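Local coordinates for protein beta-glucuronidase (PDB 6U7J) that hydrolyses beta-D-glucuronides as a glycoside hydrolase of family 2 from a gut bacterium, probably releasing estrogens among other aglycones from their glucuronide conjugates, at residues 149-154 with 382-388; 388-393 with 428-432; 420-426 with 455-461; 491-495 with 538-544. All blocks are in the same frame, centred on the assembly; numbering follows the deposited sequence.

Contact 1 (149-154 with 382-388); sequences WDCLPV and DKVNEKT
The capping box that opens helix 386-403 is where the loop 149-154 of the sugar-binding domain docks onto the TIM barrel, and Thr388 and Trp149 make the central bond. Asn385 is the N-cap residue: its OD1 accepts from Lys387 N at 2.9 Å, while Asn385 N gives a weak return bond to Thr388 OG1. That hydroxyl spends its own proton across the domain boundary, Thr388 OG1 donating to Trp149 O at 2.7 Å. The donor stands 36° out of the carbonyl plane, so it meets the oxygen from above. The methyl of Thr388 also faces Leu152, CG2 to CD2 at 4.3 Å, and Asp150 CB rests against Lys387 CB.

Further out, Trp149 and Lys383 lie alongside each other and point the same way. The Trp149 ring leaves its backbone opposite the carbonyl carbon (chi1 -71°), which lays one face along the aliphatic chain of Lys383. Lys383 CG sits over the centre of the six-membered ring, 3.7 Å from the centroid, a CH-pi contact, and CD continues across CZ2 at 3.5 Å. The ring of His156 also meets the indole, nearly parallel to it. Val384 CG2 approaches the indole obliquely, 4.1 Å from Trp149 CE3, and also meets Val154 CG2, closing a small apolar patch.

A helix N-terminus closed by an Asn-Thr capping box, and tied by its threonine to a loop of the N-terminal sugar-binding domain, thus forms this inter-domain seam of the family 2 fold.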
# COMPACT_ATOMS: atom_id res chain seq x y z
N TRP B 149 -21.31 -33.01 -7.78
CA TRP B 149 -21.41 -33.59 -6.45
C TRP B 149 -20.58 -34.85 -6.29
O TRP B 149 -20.33 -35.25 -5.15
CB TRP B 149 -22.87 -33.91 -6.12
CG TRP B 149 -23.69 -32.68 -5.89
CD1 TRP B 149 -24.68 -32.19 -6.69
CD2 TRP B 149 -23.59 -31.78 -4.77
NE1 TRP B 149 -25.21 -31.04 -6.14
CE2 TRP B 149 -24.56 -30.77 -4.96
CE3 TRP B 149 -22.79 -31.74 -3.63
CZ2 TRP B 149 -24.73 -29.72 -4.06
CZ3 TRP B 149 -22.96 -30.70 -2.73
CH2 TRP B 149 -23.93 -29.70 -2.95
N ASP B 150 -20.13 -35.48 -7.39
CA ASP B 150 -19.28 -36.66 -7.31
C ASP B 150 -17.87 -36.38 -7.81
O ASP B 150 -17.13 -37.31 -8.14
CB ASP B 150 -19.89 -37.84 -8.06
CG ASP B 150 -20.09 -37.56 -9.55
OD1 ASP B 150 -19.93 -36.41 -9.98
OD2 ASP B 150 -20.43 -38.51 -10.28
N CYS B 151 -17.49 -35.11 -7.88
CA CYS B 151 -16.10 -34.71 -8.09
C CYS B 151 -15.48 -34.40 -6.74
O CYS B 151 -16.17 -34.21 -5.74
CB CYS B 151 -16.02 -33.49 -9.01
SG CYS B 151 -16.76 -33.76 -10.65
N LEU B 152 -14.16 -34.30 -6.74
CA LEU B 152 -13.40 -33.85 -5.58
C LEU B 152 -12.38 -32.82 -6.06
O LEU B 152 -11.47 -33.17 -6.83
CB LEU B 152 -12.70 -35.01 -4.87
CG LEU B 152 -13.56 -36.15 -4.33
CD1 LEU B 152 -12.65 -37.14 -3.65
CD2 LEU B 152 -14.62 -35.66 -3.35
N PRO B 153 -12.48 -31.55 -5.65
CA PRO B 153 -13.46 -30.96 -4.74
C PRO B 153 -14.90 -31.03 -5.24
O PRO B 153 -15.15 -31.17 -6.43
CB PRO B 153 -13.01 -29.50 -4.63
CG PRO B 153 -11.57 -29.51 -4.99
CD PRO B 153 -11.46 -30.57 -6.06
N VAL B 154 -15.82 -30.90 -4.32
CA VAL B 154 -17.24 -31.00 -4.61
C VAL B 154 -17.75 -29.65 -5.13
O VAL B 154 -17.35 -28.59 -4.62
CB VAL B 154 -17.98 -31.45 -3.33
CG1 VAL B 154 -19.43 -31.06 -3.34
CG2 VAL B 154 -17.82 -32.98 -3.14
N ASP B 382 -29.15 -37.22 -3.77
CA ASP B 382 -28.90 -36.43 -4.96
C ASP B 382 -27.67 -35.53 -4.85
O ASP B 382 -27.46 -34.69 -5.72
CB ASP B 382 -30.14 -35.59 -5.31
CG ASP B 382 -30.74 -34.89 -4.10
OD1 ASP B 382 -30.27 -35.14 -2.95
OD2 ASP B 382 -31.68 -34.09 -4.29
N LYS B 383 -26.84 -35.70 -3.81
CA LYS B 383 -25.65 -34.87 -3.66
C LYS B 383 -24.41 -35.71 -3.36
O LYS B 383 -23.98 -36.48 -4.21
CB LYS B 383 -25.87 -33.80 -2.58
CG LYS B 383 -26.81 -32.68 -3.03
CD LYS B 383 -26.92 -31.58 -1.98
CE LYS B 383 -28.00 -30.58 -2.34
NZ LYS B 383 -29.35 -31.18 -2.22
N VAL B 384 -23.82 -35.57 -2.18
CA VAL B 384 -22.70 -36.42 -1.80
C VAL B 384 -23.28 -37.78 -1.43
O VAL B 384 -23.91 -37.93 -0.38
CB VAL B 384 -21.87 -35.83 -0.65
CG1 VAL B 384 -20.80 -36.83 -0.19
CG2 VAL B 384 -21.23 -34.49 -1.06
N ASN B 385 -23.06 -38.78 -2.29
CA ASN B 385 -23.77 -40.06 -2.20
C ASN B 385 -22.79 -41.21 -2.48
O ASN B 385 -21.56 -41.03 -2.41
CB ASN B 385 -24.98 -40.05 -3.16
CG ASN B 385 -24.56 -39.89 -4.61
OD1 ASN B 385 -23.41 -40.11 -4.97
ND2 ASN B 385 -25.51 -39.50 -5.46
N GLU B 386 -23.33 -42.40 -2.79
CA GLU B 386 -22.53 -43.62 -2.95
C GLU B 386 -21.45 -43.44 -4.01
O GLU B 386 -20.44 -44.16 -4.02
CB GLU B 386 -23.45 -44.80 -3.33
CG GLU B 386 -24.02 -44.72 -4.76
CD GLU B 386 -24.38 -46.08 -5.39
OE1 GLU B 386 -25.04 -46.08 -6.46
OE2 GLU B 386 -24.01 -47.14 -4.82
N LYS B 387 -21.66 -42.46 -4.89
CA LYS B 387 -20.81 -42.10 -6.00
C LYS B 387 -19.58 -41.37 -5.62
O LYS B 387 -18.46 -41.73 -6.04
CB LYS B 387 -21.50 -41.14 -6.96
CG LYS B 387 -22.16 -41.96 -7.84
CD LYS B 387 -21.20 -42.91 -8.27
CE LYS B 387 -22.14 -44.02 -8.35
NZ LYS B 387 -22.88 -43.60 -9.63
N THR B 388 -19.86 -40.21 -5.07
CA THR B 388 -18.87 -39.47 -4.36
C THR B 388 -18.04 -40.44 -3.55
O THR B 388 -16.81 -40.41 -3.61
CB THR B 388 -19.57 -38.48 -3.46
OG1 THR B 388 -20.57 -37.80 -4.22
CG2 THR B 388 -18.53 -37.50 -2.94

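Contact 2 (388-393 with 428-432); sequences TLAYHK and YFEEV
Leu389 and Tyr428 meet on the facing sides of two neighbouring TIM-barrel helices, 386-403 and 424-439, which run in roughly the same direction here, at 26° between the short axes and 10.3 Å apart. Several apolar contacts join the helices. Leu389 CD1 stands over the centre of the Tyr428 ring, 4.0 Å from its centroid, while CB of the same leucine lies against Tyr428 CE2. The side chains of Leu389 and Val432 run antiparallel beside each other, with Leu389 CD1 and Val432 CG2 squeezed to 3.4 Å. Val432 CG1 covers one face of the His392 imidazole, 4.1 Å from its centroid, and Leu389 CD2 reaches Glu431 CB.

The aromatic pair His392 and Tyr428 meets rim to rim, with planes at 44°. His392 carries its ring anti to the backbone N (chi1 -166°), and this brings ND1 to the Tyr428 hydroxyl in a hydrogen bond of 2.8 Å. The hydroxyl lies in the imidazole plane at the ring edge; either partner could donate. On the other side of the imidazole NE2 bonds to Ile414 O of strand 409-416, which fixes the ring's rotation between helix and barrel strand.

Charge pairing supplies the third kind of interaction: Lys393 NZ meets Glu431 OE1 at 2.8 Å, nearly along the C-O bond direction, in a salt bridge at the partly exposed margin.

Both imidazole nitrogens and the phenol oxygen therefore have polar partners inside a buried apolar interface, whereas the full charges pair off at its margin.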
# COMPACT_ATOMS: atom_id res chain seq x y z
N THR B 388 -19.86 -40.21 -5.07
CA THR B 388 -18.87 -39.47 -4.36
C THR B 388 -18.04 -40.44 -3.55
O THR B 388 -16.81 -40.41 -3.61
CB THR B 388 -19.57 -38.48 -3.46
OG1 THR B 388 -20.57 -37.80 -4.22
CG2 THR B 388 -18.53 -37.50 -2.94
N LEU B 389 -18.71 -41.34 -2.81
CA LEU B 389 -18.00 -42.25 -1.93
C LEU B 389 -17.06 -43.17 -2.71
O LEU B 389 -15.89 -43.35 -2.33
CB LEU B 389 -19.02 -43.06 -1.12
CG LEU B 389 -18.49 -44.17 -0.20
CD1 LEU B 389 -17.36 -43.65 0.65
CD2 LEU B 389 -19.60 -44.74 0.68
N ALA B 390 -17.55 -43.76 -3.80
CA ALA B 390 -16.69 -44.65 -4.59
C ALA B 390 -15.55 -43.87 -5.23
O ALA B 390 -14.40 -44.34 -5.25
CB ALA B 390 -17.50 -45.39 -5.65
N TYR B 391 -15.83 -42.65 -5.71
CA TYR B 391 -14.77 -41.85 -6.30
C TYR B 391 -13.77 -41.40 -5.23
O TYR B 391 -12.56 -41.39 -5.47
CB TYR B 391 -15.39 -40.66 -7.05
CG TYR B 391 -14.33 -39.75 -7.63
CD1 TYR B 391 -13.49 -40.20 -8.63
CD2 TYR B 391 -14.14 -38.46 -7.13
CE1 TYR B 391 -12.50 -39.40 -9.15
CE2 TYR B 391 -13.17 -37.63 -7.65
CZ TYR B 391 -12.35 -38.11 -8.65
OH TYR B 391 -11.36 -37.32 -9.17
N HIS B 392 -14.27 -41.09 -4.03
CA HIS B 392 -13.41 -40.71 -2.91
C HIS B 392 -12.43 -41.83 -2.56
O HIS B 392 -11.23 -41.59 -2.36
CB HIS B 392 -14.31 -40.35 -1.73
CG HIS B 392 -13.64 -39.63 -0.61
ND1 HIS B 392 -14.36 -38.99 0.38
CD2 HIS B 392 -12.34 -39.47 -0.28
CE1 HIS B 392 -13.53 -38.45 1.26
NE2 HIS B 392 -12.29 -38.72 0.87
N LYS B 393 -12.92 -43.08 -2.49
CA LYS B 393 -12.02 -44.21 -2.28
C LYS B 393 -11.01 -44.33 -3.42
O LYS B 393 -9.82 -44.60 -3.18
CB LYS B 393 -12.82 -45.52 -2.17
CG LYS B 393 -13.79 -45.60 -1.02
CD LYS B 393 -14.26 -47.04 -0.85
CE LYS B 393 -15.68 -47.12 -0.37
NZ LYS B 393 -16.16 -48.54 -0.37
N TYR B 428 -20.65 -42.66 5.67
CA TYR B 428 -19.76 -42.26 4.58
C TYR B 428 -18.31 -42.34 5.03
O TYR B 428 -17.48 -43.02 4.41
CB TYR B 428 -20.10 -40.84 4.11
CG TYR B 428 -19.30 -40.37 2.92
CD1 TYR B 428 -17.99 -39.91 3.07
CD2 TYR B 428 -19.84 -40.41 1.64
CE1 TYR B 428 -17.25 -39.51 1.98
CE2 TYR B 428 -19.10 -39.98 0.54
CZ TYR B 428 -17.81 -39.55 0.72
OH TYR B 428 -17.07 -39.14 -0.37
N PHE B 429 -17.98 -41.66 6.12
CA PHE B 429 -16.59 -41.58 6.52
C PHE B 429 -16.10 -42.85 7.18
O PHE B 429 -14.89 -43.12 7.15
CB PHE B 429 -16.39 -40.34 7.40
CG PHE B 429 -16.45 -39.07 6.60
CD1 PHE B 429 -15.37 -38.68 5.81
CD2 PHE B 429 -17.60 -38.32 6.56
CE1 PHE B 429 -15.43 -37.52 5.04
CE2 PHE B 429 -17.68 -37.16 5.79
CZ PHE B 429 -16.58 -36.76 5.03
N GLU B 430 -16.99 -43.66 7.76
CA GLU B 430 -16.57 -44.97 8.23
C GLU B 430 -16.11 -45.83 7.07
O GLU B 430 -15.07 -46.51 7.16
CB GLU B 430 -17.69 -45.69 8.97
CG GLU B 430 -17.19 -46.93 9.68
CD GLU B 430 -18.30 -47.82 10.18
OE1 GLU B 430 -18.04 -48.65 11.08
OE2 GLU B 430 -19.43 -47.69 9.67
N GLU B 431 -16.86 -45.82 5.97
CA GLU B 431 -16.43 -46.50 4.76
C GLU B 431 -15.08 -45.96 4.29
O GLU B 431 -14.15 -46.72 4.02
CB GLU B 431 -17.49 -46.35 3.67
CG GLU B 431 -18.38 -47.58 3.53
CD GLU B 431 -17.56 -48.85 3.36
OE1 GLU B 431 -16.89 -48.99 2.32
OE2 GLU B 431 -17.58 -49.69 4.28
N VAL B 432 -14.96 -44.63 4.20
CA VAL B 432 -13.72 -44.04 3.68
C VAL B 432 -12.55 -44.42 4.57
O VAL B 432 -11.49 -44.83 4.09
CB VAL B 432 -13.84 -42.52 3.53
CG1 VAL B 432 -12.50 -41.93 3.10
CG2 VAL B 432 -14.89 -42.15 2.51

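Contact 3 (420-426 with 455-461); sequences SSEEASR and EDKISQF. Unlike the reference sequence in segment 455-461: Glu455 (reference Asp).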
# COMPACT_ATOMS: atom_id res chain seq x y z
N SER B 420 -19.94 -32.71 9.00
CA SER B 420 -19.94 -34.00 9.69
C SER B 420 -20.90 -34.04 10.88
O SER B 420 -20.88 -35.01 11.65
CB SER B 420 -18.52 -34.36 10.13
OG SER B 420 -17.98 -33.39 11.03
N SER B 421 -21.72 -33.01 11.05
CA SER B 421 -22.82 -33.03 12.01
C SER B 421 -24.00 -33.85 11.53
O SER B 421 -24.86 -34.21 12.34
CB SER B 421 -23.29 -31.62 12.30
OG SER B 421 -23.83 -31.07 11.11
N GLU B 422 -24.08 -34.13 10.22
CA GLU B 422 -25.18 -34.91 9.66
C GLU B 422 -25.00 -36.39 9.96
O GLU B 422 -23.90 -36.93 9.82
CB GLU B 422 -25.26 -34.70 8.14
CG GLU B 422 -25.48 -33.26 7.71
CD GLU B 422 -25.40 -33.06 6.19
OE1 GLU B 422 -25.67 -34.03 5.44
OE2 GLU B 422 -25.05 -31.95 5.74
N GLU B 423 -26.09 -37.06 10.36
CA GLU B 423 -26.00 -38.48 10.70
C GLU B 423 -25.57 -39.31 9.49
O GLU B 423 -24.78 -40.25 9.63
CB GLU B 423 -27.34 -38.98 11.24
CG GLU B 423 -27.34 -40.46 11.64
CD GLU B 423 -26.27 -40.81 12.67
OE1 GLU B 423 -25.59 -41.85 12.51
OE2 GLU B 423 -26.09 -40.04 13.63
N ALA B 424 -26.07 -38.95 8.30
CA ALA B 424 -25.68 -39.68 7.10
C ALA B 424 -24.19 -39.60 6.82
O ALA B 424 -23.69 -40.38 6.00
CB ALA B 424 -26.47 -39.17 5.89
N SER B 425 -23.47 -38.68 7.47
CA SER B 425 -22.03 -38.59 7.24
C SER B 425 -21.25 -39.66 7.99
O SER B 425 -20.10 -39.95 7.61
CB SER B 425 -21.53 -37.19 7.61
OG SER B 425 -21.12 -37.11 8.97
N ARG B 426 -21.83 -40.27 9.03
CA ARG B 426 -21.10 -41.28 9.79
C ARG B 426 -20.78 -42.50 8.93
O ARG B 426 -19.63 -42.97 8.90
CB ARG B 426 -21.88 -41.68 11.03
CG ARG B 426 -21.10 -42.61 11.97
CD ARG B 426 -22.02 -43.38 12.90
NE ARG B 426 -23.07 -42.51 13.42
CZ ARG B 426 -22.96 -41.81 14.54
NH1 ARG B 426 -21.85 -41.90 15.26
NH2 ARG B 426 -23.96 -41.03 14.94
N GLU B 455 -21.63 -31.73 17.91
CA GLU B 455 -22.38 -32.25 16.78
C GLU B 455 -21.57 -33.17 15.87
O GLU B 455 -22.17 -33.89 15.07
CB GLU B 455 -22.93 -31.09 15.95
CG GLU B 455 -23.67 -30.07 16.78
CD GLU B 455 -25.07 -29.80 16.26
OE1 GLU B 455 -25.58 -28.68 16.49
OE2 GLU B 455 -25.66 -30.70 15.62
N ASP B 456 -20.24 -33.18 15.99
CA ASP B 456 -19.44 -34.02 15.12
C ASP B 456 -19.81 -35.48 15.30
O ASP B 456 -20.13 -35.93 16.40
CB ASP B 456 -17.94 -33.86 15.39
CG ASP B 456 -17.10 -34.82 14.55
OD1 ASP B 456 -17.32 -34.86 13.33
OD2 ASP B 456 -16.25 -35.55 15.10
N LYS B 457 -19.75 -36.24 14.20
CA LYS B 457 -20.12 -37.64 14.25
C LYS B 457 -19.10 -38.56 13.58
O LYS B 457 -19.40 -39.74 13.40
CB LYS B 457 -21.50 -37.83 13.63
CG LYS B 457 -22.62 -37.30 14.54
CD LYS B 457 -23.97 -37.32 13.87
CE LYS B 457 -24.99 -36.61 14.72
NZ LYS B 457 -24.60 -35.18 14.94
N ILE B 458 -17.90 -38.08 13.24
CA ILE B 458 -16.97 -38.91 12.48
C ILE B 458 -15.57 -38.99 13.07
O ILE B 458 -14.79 -39.88 12.71
CB ILE B 458 -16.88 -38.45 11.01
CG1 ILE B 458 -16.10 -37.13 10.89
CG2 ILE B 458 -18.27 -38.34 10.39
CD1 ILE B 458 -15.68 -36.81 9.43
N SER B 459 -15.22 -38.09 13.99
CA SER B 459 -13.82 -38.05 14.42
C SER B 459 -13.42 -39.28 15.22
O SER B 459 -12.21 -39.54 15.35
CB SER B 459 -13.52 -36.79 15.25
OG SER B 459 -13.40 -35.66 14.40
N GLN B 460 -14.38 -40.05 15.74
CA GLN B 460 -14.03 -41.31 16.41
C GLN B 460 -13.27 -42.26 15.48
O GLN B 460 -12.55 -43.13 15.98
CB GLN B 460 -15.28 -41.99 16.95
CG GLN B 460 -16.26 -42.47 15.88
CD GLN B 460 -17.23 -41.37 15.46
OE1 GLN B 460 -17.04 -40.21 15.81
NE2 GLN B 460 -18.27 -41.74 14.71
N PHE B 461 -13.39 -42.11 14.16
CA PHE B 461 -12.71 -42.99 13.23
C PHE B 461 -11.25 -42.61 13.00
O PHE B 461 -10.52 -43.39 12.37
CB PHE B 461 -13.43 -43.01 11.87
CG PHE B 461 -14.89 -43.40 11.96
CD1 PHE B 461 -15.28 -44.56 12.60
CD2 PHE B 461 -15.87 -42.60 11.39
CE1 PHE B 461 -16.62 -44.91 12.69
CE2 PHE B 461 -17.21 -42.95 11.47
CZ PHE B 461 -17.58 -44.11 12.13
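Ser420 holds OG between its backbone N and carbonyl carbon (chi1 60°), and Asp456 turns its carboxylate anti to the backbone N (chi1 176°); these torsions aim OG at OD1 where two beta-alpha loops of the TIM barrel pack together, those after strands 409-416 and 445-449, the first running into helix 424-439. Ser420 OG donates to Asp456 OD1 at 2.8 Å, on the anti side of the carboxylate. The same oxygen accepts from Ile458 N, an Asx turn, and OD2 takes Ser459 N; Asp456 thereby shapes its own loop while gripping the other.

Lys457 bends at the end of its chain and sets NZ on two backbone oxygens, Ser421 O and Glu455 O, each at 2.8 Å. Lys457 CB lies over one face of the Arg426 guanidinium, toward its rim, and the two side chains cross at about a right angle. Arg426 is held side-on by Glu423, NE to OE1 and NH2 to OE2, a pairing that keeps the guanidinium in place. Ile458 sets CG1 on Ser420 CB and CG2 at 3.4 Å from Ser425 OG. At the far end Phe461 CZ touches Arg426 CG at 3.8 Å, with ring and guanidinium planes 85° apart.

Contact 4 (491-495 with 538-544); sequences LIKWH and AMDECDF
Ala538 and Leu491 begin the packing of helix 480-498 against the end of helix 525-540 and the turn that leads into strand 545-551 of the TIM barrel. Ala538 CB is the first to approach, 4.4 Å from Leu491 CD1. One residue on, Met539 CG lies 3.9 Å from Leu491 CD1. Farther on, Cys542 brings SG to 3.7 Å from Leu491 CD1 and also faces Ile492 CG1 at longer range. Leu491 CD1 thus meets three residues of segment 538-544, while strands 502-506 and 465-468 pack on the same leucine from the barrel side.

Phe544 completes the sequence and buries more surface in this contact than any other residue. Its ring projects between backbone N and carbonyl carbon (chi1 54°), which swings it against the helix, with Phe544 CZ 3.3 Å from Leu491 O and beside Leu491 CB and Ile492 CG1. His495, its imidazole carried anti to the backbone N (chi1 -179°), stacks on it in an offset arrangement: the planes are 3° from parallel and the centroids 4.2 Å apart. His495 ND1 bonds to Lys500 O, which helps to hold the imidazole in that orientation. The opposite face of the phenyl is covered by Cys542 CB. Each ring also receives the other's methylene: His495 CB sits 3.5 Å from the Phe544 centroid, and Phe544 CB lies 3.7 Å from the centroid of the imidazole.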
# COMPACT_ATOMS: atom_id res chain seq x y z
N LEU B 491 -10.72 -26.76 22.95
CA LEU B 491 -9.70 -27.80 22.92
C LEU B 491 -10.01 -28.91 23.92
O LEU B 491 -9.89 -30.10 23.60
CB LEU B 491 -8.33 -27.20 23.23
CG LEU B 491 -7.65 -26.37 22.15
CD1 LEU B 491 -6.36 -25.79 22.70
CD2 LEU B 491 -7.39 -27.25 20.93
N ILE B 492 -10.42 -28.53 25.13
CA ILE B 492 -10.63 -29.52 26.17
C ILE B 492 -11.86 -30.37 25.87
O ILE B 492 -11.86 -31.58 26.12
CB ILE B 492 -10.70 -28.84 27.55
CG1 ILE B 492 -9.34 -28.23 27.92
CG2 ILE B 492 -11.11 -29.84 28.62
CD1 ILE B 492 -9.38 -27.37 29.16
N LYS B 493 -12.90 -29.76 25.29
CA LYS B 493 -14.08 -30.53 24.89
C LYS B 493 -13.74 -31.56 23.81
O LYS B 493 -14.23 -32.70 23.85
CB LYS B 493 -15.19 -29.59 24.42
CG LYS B 493 -15.71 -28.68 25.54
CD LYS B 493 -17.07 -28.06 25.25
CE LYS B 493 -17.03 -27.15 24.04
NZ LYS B 493 -18.23 -26.26 23.96
N TRP B 494 -12.89 -31.20 22.84
CA TRP B 494 -12.50 -32.16 21.80
C TRP B 494 -11.71 -33.32 22.38
O TRP B 494 -11.86 -34.48 21.96
CB TRP B 494 -11.69 -31.46 20.70
CG TRP B 494 -12.50 -30.62 19.73
CD1 TRP B 494 -12.61 -29.26 19.74
CD2 TRP B 494 -13.28 -31.09 18.63
NE1 TRP B 494 -13.43 -28.85 18.71
CE2 TRP B 494 -13.85 -29.95 18.01
CE3 TRP B 494 -13.56 -32.36 18.10
CZ2 TRP B 494 -14.68 -30.04 16.89
CZ3 TRP B 494 -14.39 -32.45 16.99
CH2 TRP B 494 -14.94 -31.30 16.40
N HIS B 495 -10.84 -33.04 23.35
CA HIS B 495 -10.06 -34.12 23.95
C HIS B 495 -10.93 -35.03 24.81
O HIS B 495 -10.80 -36.26 24.77
CB HIS B 495 -8.93 -33.55 24.79
CG HIS B 495 -8.07 -34.60 25.41
ND1 HIS B 495 -7.41 -35.56 24.67
CD2 HIS B 495 -7.75 -34.85 26.71
CE1 HIS B 495 -6.73 -36.35 25.48
NE2 HIS B 495 -6.91 -35.94 26.72
N ALA B 538 -3.67 -20.61 24.52
CA ALA B 538 -4.62 -21.67 24.83
C ALA B 538 -3.97 -23.05 24.67
O ALA B 538 -4.05 -23.90 25.56
CB ALA B 538 -5.86 -21.55 23.95
N MET B 539 -3.33 -23.28 23.52
CA MET B 539 -2.74 -24.59 23.26
C MET B 539 -1.61 -24.89 24.22
O MET B 539 -1.39 -26.06 24.58
CB MET B 539 -2.24 -24.65 21.82
CG MET B 539 -3.31 -24.40 20.77
SD MET B 539 -2.57 -24.49 19.12
CE MET B 539 -2.62 -22.75 18.65
N ASP B 540 -0.87 -23.87 24.64
CA ASP B 540 0.23 -24.10 25.57
C ASP B 540 -0.25 -24.60 26.93
O ASP B 540 0.55 -25.20 27.67
CB ASP B 540 1.04 -22.82 25.73
CG ASP B 540 1.97 -22.58 24.55
OD1 ASP B 540 2.17 -23.53 23.76
OD2 ASP B 540 2.50 -21.46 24.43
N GLU B 541 -1.52 -24.41 27.26
CA GLU B 541 -2.07 -24.91 28.52
C GLU B 541 -2.74 -26.28 28.38
O GLU B 541 -3.34 -26.76 29.35
CB GLU B 541 -3.06 -23.90 29.09
CG GLU B 541 -2.38 -22.63 29.52
CD GLU B 541 -3.30 -21.63 30.20
OE1 GLU B 541 -4.48 -21.96 30.47
OE2 GLU B 541 -2.82 -20.51 30.47
N CYS B 542 -2.64 -26.93 27.22
CA CYS B 542 -3.25 -28.23 26.97
C CYS B 542 -2.17 -29.24 26.63
O CYS B 542 -1.49 -29.10 25.60
CB CYS B 542 -4.26 -28.14 25.83
SG CYS B 542 -5.65 -27.03 26.15
N ASP B 543 -2.02 -30.27 27.47
CA ASP B 543 -0.94 -31.24 27.28
C ASP B 543 -1.24 -32.26 26.18
O ASP B 543 -0.35 -33.05 25.83
CB ASP B 543 -0.63 -31.98 28.59
CG ASP B 543 -1.80 -32.85 29.10
OD1 ASP B 543 -2.92 -32.79 28.56
OD2 ASP B 543 -1.58 -33.61 30.07
N PHE B 544 -2.44 -32.25 25.61
CA PHE B 544 -2.82 -33.21 24.58
C PHE B 544 -2.71 -32.63 23.17
O PHE B 544 -3.06 -33.31 22.20
CB PHE B 544 -4.25 -33.68 24.84
CG PHE B 544 -5.23 -32.56 24.97
CD1 PHE B 544 -5.82 -32.01 23.84
CD2 PHE B 544 -5.54 -32.03 26.21
CE1 PHE B 544 -6.72 -30.96 23.95
CE2 PHE B 544 -6.44 -30.97 26.32
CZ PHE B 544 -7.03 -30.44 25.18

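Contact 1 joins the sugar-binding domain to the TIM barrel, whereas contacts 2, 3 and 4 lie within the TIM barrel. Contacts 1 and 2 have centres about 9 Å apart and share Thr388 on helix 386-403, where contact 1 closes along the chain and contact 2 opens, so the domain seam continues directly into helix packing. Contacts 2 and 3 both use helix 424-439; their segments alternate along the chain, and Phe429 touches Ile458. Contact 4 follows contact 3 in series and lies farther round the barrel, its centre about 21 Å from that of contact 3, which it meets through Trp494 against Asp456. The set therefore forms a chain of touching neighbours from the inter-domain boundary to helices 480-498 and 525-540.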